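Local coordinates for protein sugar kinase (Agrobacterium tumefaciens, PDB 2RBC) that probably transfers phosphate from ATP to a sugar hydroxyl, as a putative member of the ribokinase (pfkB) family of carbohydrate kinases, at residues 30-35 with 281-286. Numbering follows the deposited sequence.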
# COMPACT_ATOMS: atom_id res chain seq x y z
N LYS A 30 10.27 -14.28 -30.47
CA LYS A 30 11.22 -15.00 -29.66
C LYS A 30 10.75 -15.08 -28.21
O LYS A 30 10.05 -14.20 -27.72
CB LYS A 30 12.60 -14.32 -29.74
CG LYS A 30 13.17 -14.31 -31.17
CD LYS A 30 13.52 -15.71 -31.66
CE LYS A 30 13.88 -15.73 -33.13
NZ LYS A 30 14.68 -16.92 -33.42
N HIS A 31 11.17 -16.14 -27.54
CA HIS A 31 10.79 -16.41 -26.20
C HIS A 31 11.94 -16.12 -25.24
O HIS A 31 13.01 -16.71 -25.35
CB HIS A 31 10.37 -17.87 -26.09
CG HIS A 31 9.57 -18.16 -24.87
ND1 HIS A 31 8.97 -19.38 -24.65
CD2 HIS A 31 9.22 -17.38 -23.81
CE1 HIS A 31 8.32 -19.34 -23.49
NE2 HIS A 31 8.47 -18.14 -22.96
N VAL A 32 11.72 -15.18 -24.32
CA VAL A 32 12.71 -14.73 -23.34
C VAL A 32 12.22 -15.13 -21.93
O VAL A 32 11.09 -14.82 -21.57
CB VAL A 32 12.90 -13.21 -23.39
CG1 VAL A 32 13.94 -12.78 -22.39
CG2 VAL A 32 13.29 -12.73 -24.81
N LEU A 33 13.06 -15.84 -21.18
CA LEU A 33 12.92 -16.08 -19.76
C LEU A 33 13.47 -14.93 -18.96
O LEU A 33 14.65 -14.61 -19.05
CB LEU A 33 13.67 -17.32 -19.31
CG LEU A 33 13.59 -17.71 -17.81
CD1 LEU A 33 12.11 -17.97 -17.30
CD2 LEU A 33 14.47 -18.92 -17.53
N CYS A 34 12.62 -14.34 -18.14
CA CYS A 34 13.04 -13.30 -17.18
C CYS A 34 13.01 -13.91 -15.80
O CYS A 34 12.11 -14.65 -15.47
CB CYS A 34 12.13 -12.09 -17.27
SG CYS A 34 12.14 -11.39 -18.92
N VAL A 35 14.01 -13.60 -14.98
CA VAL A 35 14.11 -14.14 -13.63
C VAL A 35 14.34 -13.03 -12.62
O VAL A 35 15.26 -12.22 -12.79
CB VAL A 35 15.28 -15.11 -13.51
CG1 VAL A 35 15.36 -15.70 -12.10
CG2 VAL A 35 15.18 -16.22 -14.61
N THR A 281 13.59 -5.11 -23.71
CA THR A 281 13.71 -4.85 -25.15
C THR A 281 15.05 -5.37 -25.65
O THR A 281 15.14 -6.00 -26.71
CB THR A 281 13.58 -3.31 -25.44
OG1 THR A 281 12.29 -2.84 -24.99
CG2 THR A 281 13.71 -3.01 -26.92
N PHE A 282 16.09 -5.14 -24.86
CA PHE A 282 17.43 -5.52 -25.23
C PHE A 282 17.57 -7.02 -25.29
O PHE A 282 18.16 -7.56 -26.18
CB PHE A 282 18.45 -4.91 -24.26
CG PHE A 282 19.86 -5.16 -24.67
CD1 PHE A 282 20.48 -4.34 -25.60
CD2 PHE A 282 20.56 -6.25 -24.15
CE1 PHE A 282 21.77 -4.60 -26.02
CE2 PHE A 282 21.87 -6.50 -24.57
CZ PHE A 282 22.47 -5.67 -25.51
N ALA A 283 17.01 -7.70 -24.29
CA ALA A 283 16.99 -9.13 -24.25
C ALA A 283 16.24 -9.75 -25.43
O ALA A 283 16.74 -10.69 -26.06
CB ALA A 283 16.40 -9.60 -22.94
N LEU A 284 15.08 -9.21 -25.76
CA LEU A 284 14.40 -9.59 -26.97
C LEU A 284 15.24 -9.30 -28.22
O LEU A 284 15.32 -10.16 -29.08
CB LEU A 284 13.00 -8.98 -27.06
CG LEU A 284 12.15 -9.29 -28.32
CD1 LEU A 284 11.86 -10.77 -28.40
CD2 LEU A 284 10.86 -8.46 -28.28
N ALA A 285 15.85 -8.12 -28.33
CA ALA A 285 16.70 -7.80 -29.51
C ALA A 285 17.84 -8.84 -29.69
O ALA A 285 18.16 -9.25 -30.81
CB ALA A 285 17.26 -6.38 -29.40
N MSE A 286 18.46 -9.25 -28.58
CA MSE A 286 19.46 -10.32 -28.60
C MSE A 286 18.89 -11.67 -29.06
O MSE A 286 19.50 -12.35 -29.88
CB MSE A 286 20.15 -10.49 -27.24
CG MSE A 286 20.96 -9.31 -26.78
SE MSE A 286 22.36 -8.71 -27.99
CE MSE A 286 21.34 -7.32 -29.00
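Val-32 meets Ala-283 and Leu-284 where strand 31-35 lies against helix 274-287, and the contact is van der Waals packing, with no hydrogen bond between the two segments. Each gamma methyl of Val-32 meets a different helix residue. CG1, anti to the backbone N (chi1 -179°), reaches CB of Ala-283 at 4.1 Å, while CG2 comes down on the helix backbone, 4.0 Å from CA of Leu-284. A branched valine suits a strand and offers both methyls at once; Ala-283 answers CG1 with a single methyl, consistent with a close approach of strand and helix.

Leu-284 carries the contact toward Lys-30 through its CD1 methyl, which packs against CB of Lys-30 at 3.9 Å and lies 4.3 Å from CG2 of Val-32. Lys-30 thus contributes the apolar root of its side chain, while the chain bends at chi2 (-68°) and carries NZ away from the helix; a lysine suits this exposed position just before the strand.

Backbone hydrogen bonds of Val-32 with Arg-82 and Ser-84, and of Leu-33 with Ala-160, hold the strand between two parallel neighbours. On the helix, Phe-282 meets Phe-238. The arrangement is the helix-on-sheet packing of the alpha/beta core of the ribokinase fold, joining an N-terminal strand to a helix late in the chain.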